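Side-chain contact in neurotrypsin (Mus musculus, PDB 6H8M), which is a brain serine protease, this chain being its third scavenger receptor cysteine-rich domain, with a role in neuronal plasticity: residues K38-I43 with A101-D106. Residues are numbered along the deposited sequence; the frame is centred on the assembly and turned at random.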
loop_
_atom_site.group_PDB
_atom_site.type_symbol
_atom_site.label_atom_id
_atom_site.label_comp_id
_atom_site.label_asym_id
_atom_site.label_seq_id
_atom_site.Cartn_x
_atom_site.Cartn_y
_atom_site.Cartn_z
ATOM N N LYS A 38 -7.835 -5.015 4.498
ATOM C CA LYS A 38 -8.564 -3.722 4.565
ATOM C C LYS A 38 -7.730 -2.647 3.850
ATOM O O LYS A 38 -8.321 -1.905 3.053
ATOM C CB LYS A 38 -8.819 -3.352 6.028
ATOM C CG LYS A 38 -9.639 -4.362 6.819
ATOM C CD LYS A 38 -9.935 -3.911 8.234
ATOM C CE LYS A 38 -10.944 -4.788 8.947
ATOM N NZ LYS A 38 -10.351 -6.074 9.383
ATOM N N HIS A 39 -6.412 -2.586 4.090
ATOM C CA HIS A 39 -5.584 -1.652 3.358
ATOM C C HIS A 39 -5.622 -1.907 1.865
ATOM O O HIS A 39 -5.701 -0.958 1.043
ATOM C CB HIS A 39 -4.150 -1.674 3.915
ATOM C CG HIS A 39 -4.094 -1.389 5.376
ATOM N ND1 HIS A 39 -4.372 -2.346 6.336
ATOM C CD2 HIS A 39 -3.778 -0.263 6.041
ATOM C CE1 HIS A 39 -4.357 -1.792 7.549
ATOM N NE2 HIS A 39 -3.947 -0.511 7.406
ATOM N N ALA A 40 -5.521 -3.172 1.471
ATOM C CA ALA A 40 -5.547 -3.533 0.101
ATOM C C ALA A 40 -6.857 -3.133 -0.567
ATOM O O ALA A 40 -6.794 -2.577 -1.719
ATOM C CB ALA A 40 -5.331 -5.016 -0.094
ATOM N N ALA A 41 -7.973 -3.258 0.156
ATOM C CA ALA A 41 -9.294 -2.862 -0.378
ATOM C C ALA A 41 -9.274 -1.364 -0.707
ATOM O O ALA A 41 -9.776 -0.943 -1.790
ATOM C CB ALA A 41 -10.443 -3.236 0.575
ATOM N N VAL A 42 -8.659 -0.552 0.160
ATOM C CA VAL A 42 -8.682 0.844 0.008
ATOM C C VAL A 42 -7.792 1.265 -1.185
ATOM O O VAL A 42 -8.180 2.057 -2.025
ATOM C CB VAL A 42 -8.258 1.582 1.285
ATOM C CG1 VAL A 42 -8.058 3.087 1.033
ATOM C CG2 VAL A 42 -9.269 1.362 2.400
ATOM N N ILE A 43 -6.598 0.699 -1.264
ATOM C CA ILE A 43 -5.742 1.001 -2.420
ATOM C C ILE A 43 -6.426 0.631 -3.724
ATOM O O ILE A 43 -6.429 1.440 -4.702
ATOM C CB ILE A 43 -4.412 0.236 -2.258
ATOM C CG1 ILE A 43 -3.623 0.717 -1.046
ATOM C CG2 ILE A 43 -3.602 0.334 -3.558
ATOM C CD1 ILE A 43 -3.221 2.156 -1.099
ATOM N N ALA A 101 4.974 -2.748 1.410
ATOM C CA ALA A 101 3.642 -3.324 1.259
ATOM C C ALA A 101 3.245 -3.389 -0.216
ATOM O O ALA A 101 3.667 -2.529 -1.017
ATOM C CB ALA A 101 2.679 -2.412 2.023
ATOM N N GLY A 102 2.312 -4.287 -0.478
ATOM C CA GLY A 102 1.797 -4.535 -1.802
ATOM C C GLY A 102 0.366 -4.973 -1.770
ATOM O O GLY A 102 -0.152 -5.252 -0.682
ATOM N N VAL A 103 -0.252 -5.182 -2.952
ATOM C CA VAL A 103 -1.612 -5.578 -3.089
ATOM C C VAL A 103 -1.784 -6.466 -4.335
ATOM O O VAL A 103 -0.983 -6.325 -5.261
ATOM C CB VAL A 103 -2.566 -4.381 -3.212
ATOM C CG1 VAL A 103 -2.411 -3.438 -2.016
ATOM C CG2 VAL A 103 -2.370 -3.615 -4.494
ATOM N N ILE A 104 -2.887 -7.227 -4.343
ATOM C CA ILE A 104 -3.523 -7.757 -5.504
ATOM C C ILE A 104 -4.959 -7.289 -5.553
ATOM O O ILE A 104 -5.719 -7.630 -4.677
ATOM C CB ILE A 104 -3.462 -9.280 -5.526
ATOM C CG1 ILE A 104 -2.029 -9.764 -5.475
ATOM C CG2 ILE A 104 -4.188 -9.809 -6.781
ATOM C CD1 ILE A 104 -1.947 -11.215 -5.246
ATOM N N CYS A 105 -5.331 -6.536 -6.596
ATOM C CA CYS A 105 -6.691 -6.094 -6.794
ATOM C C CYS A 105 -7.459 -7.063 -7.706
ATOM O O CYS A 105 -6.879 -7.716 -8.536
ATOM C CB CYS A 105 -6.725 -4.715 -7.429
ATOM S SG CYS A 105 -5.693 -3.454 -6.628
ATOM N N ASP A 106 -8.781 -7.165 -7.464
ATOM C CA ASP A 106 -9.653 -8.046 -8.223
ATOM C C ASP A 106 -9.097 -9.475 -8.156
ATOM O O ASP A 106 -8.957 -10.182 -9.165
ATOM C CB ASP A 106 -9.865 -7.546 -9.650
ATOM C CG ASP A 106 -10.802 -6.345 -9.749
ATOM O OD1 ASP A 106 -11.213 -5.789 -8.667
ATOM O OD2 ASP A 106 -11.033 -5.930 -10.880
#
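Val-103 points from its strand at the helix and meets Ala-40 and Ile-43, which lie one turn apart. The contact is wholly apolar and buried. Starting at Val-103, CB lies 4.2 Å from Ala-40 CB. It stands back while CG1 makes the closer approach. The side chain then forks. CG1 is the branch that does most of the touching. It stands beside the backbone N and anti to the carbonyl carbon (chi1 -56°), which swings it toward the helix. Val-103 CG1 rests on Ala-40, 3.8 Å from both its CB and its CA. The methyl thus reaches the helix backbone at Ala-40 CA. Val-103 CG1 also approaches Ile-43 CB at 4.2 Å, so the methyl touches both helix residues. CG2, the other branch, sits between the backbone N and the carbonyl carbon. Val-103 CG2 lies 4.2 Å from Ile-43 CG2 and 4.0 Å from Cys-105 SG, two residues on. Ile-43 offers its CB and CG2 here, while its CD1 runs on away from the strand. Val-19 of strand 18-23 touches both Val-103 and Ile-43, and Ala-53 of strand 53-56 packs on Ala-40. Next to this cluster, Cys-105 is joined by a disulfide to Cys-44, the residue after Ile-43. Strand 102-105 is therefore tied to helix 37-46 by a covalent link as well as by the valine. A single helix packed on β-strands around a disulfide-linked core is characteristic of the scavenger receptor cysteine-rich fold.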